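PDB 4QIT: nitronate monooxygenase family protein from Pseudomonas aeruginosa, which oxidatively denitrifies alkyl nitronates, using FMN and molecular oxygen, with the toxin propionate 3-nitronate as its best substrate. Local coordinates for residues Gln152-Thr163 with Gly175-Gly183; Ala54-Arg65 with Thr123-Pro133. The protein carries 1 engineered substitution. All blocks are in the same frame, centred on the assembly; numbering follows the deposited sequence.

Contact 1 of 2, residues Gln152-Thr163 with Gly175-Gly183. With FMN (flavin mononucleotide), chain C.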
# COMPACT_ATOMS: atom_id res chain seq x y z
N GLN A 152 -21.61 21.34 -12.85
CA GLN A 152 -22.44 20.34 -13.50
C GLN A 152 -23.56 20.99 -14.32
O GLN A 152 -23.98 20.46 -15.34
CB GLN A 152 -23.00 19.36 -12.46
CG GLN A 152 -21.91 18.44 -11.88
CD GLN A 152 -22.34 17.73 -10.60
OE1 GLN A 152 -23.11 18.26 -9.80
NE2 GLN A 152 -21.81 16.52 -10.40
N ALA A 153 -24.00 22.17 -13.87
CA ALA A 153 -25.08 22.89 -14.54
C ALA A 153 -24.72 23.29 -15.97
O ALA A 153 -25.61 23.45 -16.82
CB ALA A 153 -25.48 24.12 -13.72
N VAL A 154 -23.43 23.46 -16.24
CA VAL A 154 -22.98 23.80 -17.59
C VAL A 154 -22.37 22.58 -18.30
O VAL A 154 -21.66 22.71 -19.30
CB VAL A 154 -22.01 25.00 -17.61
CG1 VAL A 154 -22.70 26.26 -17.13
CG2 VAL A 154 -20.78 24.71 -16.77
N GLY A 155 -22.66 21.39 -17.77
CA GLY A 155 -22.32 20.15 -18.45
C GLY A 155 -21.02 19.49 -18.05
O GLY A 155 -20.69 18.42 -18.56
N ILE A 156 -20.27 20.12 -17.15
CA ILE A 156 -18.98 19.60 -16.71
C ILE A 156 -19.14 18.37 -15.80
O ILE A 156 -19.97 18.36 -14.89
CB ILE A 156 -18.18 20.68 -15.96
CG1 ILE A 156 -18.00 21.92 -16.83
CG2 ILE A 156 -16.83 20.13 -15.47
CD1 ILE A 156 -17.53 23.15 -16.08
N ARG A 157 -18.35 17.32 -16.06
CA ARG A 157 -18.29 16.18 -15.15
C ARG A 157 -17.26 16.46 -14.06
O ARG A 157 -16.17 16.94 -14.35
CB ARG A 157 -17.89 14.90 -15.89
CG ARG A 157 -18.76 14.56 -17.09
CD ARG A 157 -20.21 14.39 -16.69
NE ARG A 157 -20.99 13.84 -17.80
CZ ARG A 157 -22.31 13.91 -17.88
NH1 ARG A 157 -23.01 14.51 -16.93
NH2 ARG A 157 -22.94 13.37 -18.92
N VAL A 158 -17.61 16.16 -12.80
CA VAL A 158 -16.74 16.50 -11.67
C VAL A 158 -16.19 15.25 -10.99
O VAL A 158 -16.95 14.37 -10.55
CB VAL A 158 -17.47 17.37 -10.63
CG1 VAL A 158 -16.57 17.61 -9.41
CG2 VAL A 158 -17.91 18.70 -11.25
N LEU A 159 -14.86 15.18 -10.89
CA LEU A 159 -14.20 14.07 -10.20
C LEU A 159 -13.50 14.60 -8.95
O LEU A 159 -13.00 15.73 -8.96
CB LEU A 159 -13.14 13.42 -11.09
CG LEU A 159 -13.47 12.96 -12.52
CD1 LEU A 159 -12.51 11.84 -12.92
CD2 LEU A 159 -14.90 12.51 -12.68
N VAL A 160 -13.45 13.79 -7.90
CA VAL A 160 -12.67 14.14 -6.72
C VAL A 160 -11.88 12.92 -6.25
O VAL A 160 -12.40 11.81 -6.23
CB VAL A 160 -13.56 14.65 -5.55
CG1 VAL A 160 -12.70 15.11 -4.37
CG2 VAL A 160 -14.47 15.78 -5.99
N CYS A 161 -10.62 13.14 -5.89
CA CYS A 161 -9.78 12.07 -5.37
C CYS A 161 -10.09 11.77 -3.90
O CYS A 161 -10.33 12.70 -3.10
CB CYS A 161 -8.32 12.49 -5.51
SG CYS A 161 -7.16 11.29 -4.88
N ALA A 162 -10.11 10.49 -3.55
CA ALA A 162 -10.25 10.08 -2.15
C ALA A 162 -9.28 8.94 -1.86
O ALA A 162 -8.98 8.14 -2.76
CB ALA A 162 -11.67 9.64 -1.86
N THR A 163 -8.81 8.86 -0.61
CA THR A 163 -7.87 7.80 -0.22
C THR A 163 -8.47 6.78 0.73
O THR A 163 -7.83 5.78 1.06
CB THR A 163 -6.56 8.35 0.40
OG1 THR A 163 -6.84 8.93 1.69
CG2 THR A 163 -5.89 9.36 -0.52
N GLY A 175 -21.58 15.62 -4.21
CA GLY A 175 -22.34 15.47 -5.45
C GLY A 175 -21.52 15.16 -6.69
O GLY A 175 -22.03 15.30 -7.81
N ALA A 176 -20.27 14.74 -6.52
CA ALA A 176 -19.39 14.47 -7.66
C ALA A 176 -19.92 13.35 -8.56
O ALA A 176 -20.69 12.49 -8.12
CB ALA A 176 -17.98 14.13 -7.18
N ASP A 177 -19.49 13.37 -9.82
CA ASP A 177 -19.85 12.33 -10.78
C ASP A 177 -19.03 11.04 -10.62
O ASP A 177 -19.49 9.97 -11.02
CB ASP A 177 -19.69 12.86 -12.20
CG ASP A 177 -20.62 14.02 -12.50
OD1 ASP A 177 -21.82 13.76 -12.75
OD2 ASP A 177 -20.17 15.19 -12.48
N ALA A 178 -17.82 11.16 -10.08
CA ALA A 178 -16.97 9.99 -9.88
C ALA A 178 -15.92 10.25 -8.82
O ALA A 178 -15.56 11.40 -8.56
CB ALA A 178 -16.31 9.57 -11.20
N VAL A 179 -15.45 9.17 -8.20
CA VAL A 179 -14.39 9.25 -7.21
C VAL A 179 -13.13 8.62 -7.79
O VAL A 179 -13.18 7.54 -8.41
CB VAL A 179 -14.80 8.57 -5.87
CG1 VAL A 179 -15.09 7.07 -6.06
CG2 VAL A 179 -13.72 8.78 -4.80
N VAL A 180 -12.01 9.31 -7.64
CA VAL A 180 -10.71 8.76 -8.03
C VAL A 180 -10.10 8.16 -6.78
O VAL A 180 -9.69 8.87 -5.86
CB VAL A 180 -9.79 9.83 -8.62
CG1 VAL A 180 -8.45 9.21 -8.99
CG2 VAL A 180 -10.43 10.49 -9.85
N ALA A 181 -10.05 6.84 -6.75
CA ALA A 181 -9.56 6.10 -5.60
C ALA A 181 -8.05 6.02 -5.68
O ALA A 181 -7.52 5.24 -6.47
CB ALA A 181 -10.15 4.72 -5.59
N GLN A 182 -7.36 6.81 -4.86
CA GLN A 182 -5.91 6.84 -4.89
C GLN A 182 -5.31 5.92 -3.84
O GLN A 182 -5.39 6.20 -2.63
CB GLN A 182 -5.39 8.27 -4.68
CG GLN A 182 -3.91 8.39 -4.91
CD GLN A 182 -3.31 9.64 -4.27
OE1 GLN A 182 -3.46 9.85 -3.07
NE2 GLN A 182 -2.61 10.45 -5.07
N GLY A 183 -4.68 4.85 -4.31
CA GLY A 183 -4.02 3.90 -3.43
C GLY A 183 -2.65 4.40 -2.99
O GLY A 183 -2.09 5.35 -3.58
N1 FMN C . -2.71 14.58 -8.71
C2 FMN C . -3.40 15.79 -8.67
O2 FMN C . -4.55 15.80 -8.27
N3 FMN C . -2.81 16.95 -9.10
C4 FMN C . -1.51 16.92 -9.55
O4 FMN C . -0.94 17.94 -9.93
C4A FMN C . -0.82 15.72 -9.57
N5 FMN C . 0.48 15.72 -10.02
C5A FMN C . 1.19 14.55 -10.08
C6 FMN C . 2.50 14.60 -10.55
C7 FMN C . 3.25 13.45 -10.65
C7M FMN C . 4.65 13.58 -11.19
C8 FMN C . 2.71 12.23 -10.24
C8M FMN C . 3.53 10.97 -10.32
C9 FMN C . 1.39 12.19 -9.76
C9A FMN C . 0.62 13.35 -9.68
N10 FMN C . -0.69 13.34 -9.21
C10 FMN C . -1.41 14.53 -9.16
C1' FMN C . -1.33 12.05 -8.74
C2' FMN C . -2.12 11.34 -9.83
O2' FMN C . -3.34 12.01 -10.02
C3' FMN C . -2.43 9.91 -9.43
O3' FMN C . -2.92 9.82 -8.10
C4' FMN C . -1.14 9.12 -9.50
O4' FMN C . -0.37 9.58 -10.59
C5' FMN C . -1.48 7.66 -9.73
O5' FMN C . -0.32 6.97 -9.40
P FMN C . 0.64 6.36 -10.51
O1P FMN C . -0.13 6.16 -11.79
O2P FMN C . 1.21 5.10 -9.95
O3P FMN C . 1.70 7.40 -10.71
O HOH W 1 -22.25 16.34 -14.67
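Gln152, in the last turn of helix 145-153, turns its amide NE2 to two acceptors at once: the carbonyl of Gly175 (NE2 to O, 2.9 Å) and the carboxylate of Asp177, whose OD2 it meets from above the carboxylate plane. Arg157 stays beyond salt-bridge distance of that carboxylate; its NE is bound by Leu14 O, and its NH1 gives an in-plane bond to a water. The backbone N of Val158 supplies the second protein donor to Asp177, reaching OD2 on its anti side at 2.8 Å, so that one oxygen ties a helix end to the start of two strands. Regular parallel pairing follows. Leu159 lays CD2 against Ala178 CB (3.6 Å), while Val160 binds through its backbone N to Ala178 O and through its O to Val180 N. With SG anti to its backbone N (chi1 179°), Cys161 puts its sulfur on Gln182 CB at 3.5 Å. Ala162, on the other face with Val179, packs toward helix 165-173. Thr163 rests CG2 on Gln182 OE1, which takes Gly191 N; Gln182 NE2 donates to FMN O3' (3.1 Å) and Ser189 O. This is a beta-alpha-beta unit of a TIM barrel, an FMN-binding glutamine ending its second strand.

Contact 2 of 2, residues Ala54-Arg65 with Thr123-Pro133; sequences AEKGRALIREVR and TLLPMLLEERP
Met127 extends from helix 124-131 with CG anti to its backbone N (chi1 -178°) and then bends at chi2 and chi3, which folds its thioether into a hole formed by Ala54, Gly57, Arg58 and Ile61. Arg58 also starts anti (chi1 -167°), but runs past Met127 in the opposite direction before turning at chi3. Its guanidinium is thereby laid over Met127 CG, which sits beneath the centre of one face, while carboxylates occupy the edge. Glu55 of the same helix grips it side-on, NE to OE1 and NH2 to OE2. Both NH1 and NH2 of Arg58 converge end-on upon Glu130 OE2, NH2 at 2.8 Å. Glu131 brings its OE2 to Arg58 NH1 at 2.8 Å, using the anti lone pair, while the syn lone pair of the same oxygen takes Arg62 NH2 (2.9 Å). Arg62 NE completes a side-on pair with Glu131 OE1 at 3.1 Å. The arginines probably help keep the three carboxylates ionised. Deeper in, Ile61 CD1 meets Met127 SD tip to tip at 3.9 Å and Leu128 CD2 from across. At the far end Arg65 NH2 reaches two backbone carbonyls, Glu131 O and Arg132 O, through weak bonds. The whole is a helix pair packed through a single knob in a hole, Met127, its axes 9.7 Å apart, in the helical layer of a TIM barrel, rimmed by a salt-bridge network.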
# COMPACT_ATOMS: atom_id res chain seq x y z
N ALA A 54 -6.05 32.75 -12.77
CA ALA A 54 -7.19 32.19 -13.51
C ALA A 54 -7.10 32.41 -15.02
O ALA A 54 -7.46 31.53 -15.80
CB ALA A 54 -8.50 32.73 -12.95
N GLU A 55 -6.60 33.57 -15.44
CA GLU A 55 -6.47 33.86 -16.86
C GLU A 55 -5.37 33.04 -17.53
O GLU A 55 -5.45 32.74 -18.73
CB GLU A 55 -6.29 35.36 -17.10
CG GLU A 55 -7.53 36.18 -16.73
CD GLU A 55 -8.77 35.70 -17.45
OE1 GLU A 55 -8.69 35.48 -18.67
OE2 GLU A 55 -9.83 35.54 -16.79
N LYS A 56 -4.34 32.65 -16.77
CA LYS A 56 -3.32 31.75 -17.29
C LYS A 56 -3.90 30.35 -17.42
O LYS A 56 -3.65 29.65 -18.41
CB LYS A 56 -2.08 31.74 -16.38
CG LYS A 56 -1.05 30.68 -16.76
CD LYS A 56 -0.57 30.84 -18.20
CE LYS A 56 0.29 29.67 -18.64
NZ LYS A 56 1.47 29.47 -17.75
N GLY A 57 -4.69 29.94 -16.43
CA GLY A 57 -5.42 28.68 -16.51
C GLY A 57 -6.31 28.66 -17.74
O GLY A 57 -6.37 27.65 -18.45
N ARG A 58 -6.98 29.77 -17.99
CA ARG A 58 -7.84 29.89 -19.16
C ARG A 58 -7.04 29.65 -20.44
O ARG A 58 -7.49 28.92 -21.33
CB ARG A 58 -8.51 31.27 -19.22
CG ARG A 58 -9.64 31.35 -20.24
CD ARG A 58 -10.08 32.79 -20.51
NE ARG A 58 -10.53 33.49 -19.31
CZ ARG A 58 -11.76 33.40 -18.81
NH1 ARG A 58 -12.66 32.61 -19.38
NH2 ARG A 58 -12.09 34.08 -17.72
N ALA A 59 -5.85 30.25 -20.52
CA ALA A 59 -5.02 30.13 -21.71
C ALA A 59 -4.58 28.68 -21.92
O ALA A 59 -4.53 28.20 -23.06
CB ALA A 59 -3.82 31.04 -21.62
N LEU A 60 -4.25 28.00 -20.83
CA LEU A 60 -3.86 26.60 -20.88
C LEU A 60 -4.98 25.70 -21.39
O LEU A 60 -4.75 24.78 -22.18
CB LEU A 60 -3.40 26.13 -19.50
CG LEU A 60 -2.01 26.63 -19.08
CD1 LEU A 60 -1.77 26.35 -17.61
CD2 LEU A 60 -0.92 25.97 -19.94
N ILE A 61 -6.21 25.96 -20.94
CA ILE A 61 -7.37 25.21 -21.40
C ILE A 61 -7.56 25.43 -22.90
O ILE A 61 -7.82 24.49 -23.66
CB ILE A 61 -8.63 25.62 -20.62
CG1 ILE A 61 -8.52 25.16 -19.16
CG2 ILE A 61 -9.90 25.05 -21.24
CD1 ILE A 61 -9.61 25.71 -18.26
N ARG A 62 -7.39 26.67 -23.33
CA ARG A 62 -7.53 26.98 -24.75
C ARG A 62 -6.43 26.35 -25.58
O ARG A 62 -6.66 25.94 -26.72
CB ARG A 62 -7.62 28.49 -24.95
CG ARG A 62 -8.89 29.05 -24.36
CD ARG A 62 -9.09 30.52 -24.64
NE ARG A 62 -10.37 30.97 -24.09
CZ ARG A 62 -10.91 32.16 -24.32
NH1 ARG A 62 -10.29 33.03 -25.10
NH2 ARG A 62 -12.07 32.47 -23.77
N GLU A 63 -5.23 26.24 -25.01
CA GLU A 63 -4.15 25.56 -25.72
C GLU A 63 -4.50 24.10 -25.99
O GLU A 63 -4.26 23.59 -27.09
CB GLU A 63 -2.82 25.65 -24.95
CG GLU A 63 -2.20 27.04 -24.96
CD GLU A 63 -0.84 27.09 -24.27
OE1 GLU A 63 -0.43 28.19 -23.83
OE2 GLU A 63 -0.19 26.03 -24.16
N VAL A 64 -5.05 23.42 -24.99
CA VAL A 64 -5.47 22.03 -25.17
C VAL A 64 -6.50 21.93 -26.30
O VAL A 64 -6.39 21.06 -27.17
CB VAL A 64 -6.05 21.42 -23.88
CG1 VAL A 64 -6.40 19.96 -24.08
CG2 VAL A 64 -5.05 21.56 -22.73
N ARG A 65 -7.48 22.83 -26.29
CA ARG A 65 -8.53 22.83 -27.31
C ARG A 65 -8.02 23.10 -28.71
O ARG A 65 -8.66 22.71 -29.69
CB ARG A 65 -9.64 23.82 -26.96
CG ARG A 65 -10.57 23.34 -25.87
CD ARG A 65 -11.90 24.09 -25.91
NE ARG A 65 -12.60 24.03 -24.62
CZ ARG A 65 -13.63 23.24 -24.36
NH1 ARG A 65 -14.11 22.43 -25.30
NH2 ARG A 65 -14.19 23.26 -23.17
N THR A 123 -11.67 33.50 -8.29
CA THR A 123 -11.66 33.73 -9.74
C THR A 123 -11.64 32.43 -10.56
O THR A 123 -11.88 32.45 -11.76
CB THR A 123 -10.49 34.64 -10.18
OG1 THR A 123 -9.24 33.97 -9.98
CG2 THR A 123 -10.50 35.96 -9.41
N LEU A 124 -11.37 31.31 -9.90
CA LEU A 124 -11.23 30.04 -10.62
C LEU A 124 -12.56 29.46 -11.12
O LEU A 124 -12.68 29.09 -12.29
CB LEU A 124 -10.49 29.02 -9.75
CG LEU A 124 -9.03 29.37 -9.49
CD1 LEU A 124 -8.41 28.46 -8.44
CD2 LEU A 124 -8.22 29.34 -10.79
N LEU A 125 -13.56 29.40 -10.25
CA LEU A 125 -14.87 28.85 -10.61
C LEU A 125 -15.54 29.57 -11.79
O LEU A 125 -15.97 28.91 -12.74
CB LEU A 125 -15.80 28.78 -9.39
CG LEU A 125 -17.23 28.31 -9.63
CD1 LEU A 125 -17.26 26.91 -10.25
CD2 LEU A 125 -18.02 28.33 -8.33
N PRO A 126 -15.64 30.91 -11.75
CA PRO A 126 -16.29 31.52 -12.91
C PRO A 126 -15.51 31.31 -14.22
O PRO A 126 -16.14 31.19 -15.27
CB PRO A 126 -16.36 33.01 -12.54
CG PRO A 126 -15.37 33.20 -11.44
CD PRO A 126 -15.34 31.90 -10.70
N MET A 127 -14.19 31.25 -14.16
CA MET A 127 -13.41 30.93 -15.36
C MET A 127 -13.75 29.55 -15.91
O MET A 127 -13.92 29.38 -17.13
CB MET A 127 -11.91 31.06 -15.09
CG MET A 127 -11.03 30.80 -16.31
SD MET A 127 -10.65 29.06 -16.61
CE MET A 127 -9.56 28.69 -15.24
N LEU A 128 -13.87 28.56 -15.03
CA LEU A 128 -14.24 27.21 -15.46
C LEU A 128 -15.65 27.16 -16.04
O LEU A 128 -15.91 26.41 -16.98
CB LEU A 128 -14.09 26.22 -14.30
CG LEU A 128 -12.67 25.99 -13.77
CD1 LEU A 128 -12.72 25.13 -12.51
CD2 LEU A 128 -11.79 25.34 -14.83
N LEU A 129 -16.56 27.95 -15.48
CA LEU A 129 -17.94 27.97 -15.95
C LEU A 129 -18.02 28.58 -17.36
O LEU A 129 -18.89 28.23 -18.15
CB LEU A 129 -18.84 28.74 -14.98
CG LEU A 129 -19.01 28.12 -13.59
CD1 LEU A 129 -19.85 29.03 -12.70
CD2 LEU A 129 -19.64 26.74 -13.68
N GLU A 130 -17.08 29.46 -17.67
CA GLU A 130 -17.00 30.06 -19.00
C GLU A 130 -16.38 29.10 -20.01
O GLU A 130 -16.89 28.94 -21.13
CB GLU A 130 -16.18 31.35 -18.96
CG GLU A 130 -16.82 32.50 -18.20
CD GLU A 130 -15.87 33.68 -18.06
OE1 GLU A 130 -16.23 34.79 -18.50
OE2 GLU A 130 -14.77 33.49 -17.50
N GLU A 131 -15.28 28.47 -19.63
CA GLU A 131 -14.52 27.64 -20.57
C GLU A 131 -15.10 26.24 -20.76
O GLU A 131 -14.92 25.63 -21.82
CB GLU A 131 -13.05 27.54 -20.14
CG GLU A 131 -12.30 28.87 -20.15
CD GLU A 131 -12.35 29.59 -21.49
OE1 GLU A 131 -12.15 28.93 -22.54
OE2 GLU A 131 -12.58 30.81 -21.50
N ARG A 132 -15.78 25.73 -19.73
CA ARG A 132 -16.46 24.44 -19.77
C ARG A 132 -15.63 23.27 -20.33
O ARG A 132 -15.98 22.68 -21.34
CB ARG A 132 -17.77 24.55 -20.56
CG ARG A 132 -18.68 25.65 -20.03
CD ARG A 132 -20.01 25.71 -20.77
NE ARG A 132 -20.68 26.99 -20.53
CZ ARG A 132 -22.00 27.18 -20.60
NH1 ARG A 132 -22.80 26.17 -20.89
NH2 ARG A 132 -22.50 28.38 -20.36
N PRO A 133 -14.52 22.93 -19.65
CA PRO A 133 -13.84 21.69 -20.03
C PRO A 133 -14.76 20.52 -19.73
O PRO A 133 -15.65 20.64 -18.89
CB PRO A 133 -12.62 21.67 -19.10
CG PRO A 133 -13.01 22.50 -17.92
CD PRO A 133 -13.93 23.56 -18.46
O HOH W 2 -6.52 34.21 -10.43
O HOH W 3 -11.95 26.79 -24.15

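The two contacts, with centres 18 Å apart, show how neighbouring pieces of one barrel are joined in series. They touch where the end of helix 124-131 faces the turn before strand 157-162: Ile156 CG1 packs on Pro133 O at 3.4 Å, and Val154 CG2 on Leu129 CD2 at 3.9 Å. Pro133 leads into strand 135-139, which pairs with strand 157-162. Contact 2 lies in the outer helical layer, while contact 1 is mainly in the sheet it surrounds. Their relation to the active site differs accordingly. Contact 1 reaches the ribityl chain of FMN directly, through Gln182, whose side chain lies about 7 Å from the bound nitroethane; in contact 2, the side chain of Leu124 remains about 13 Å from FMN.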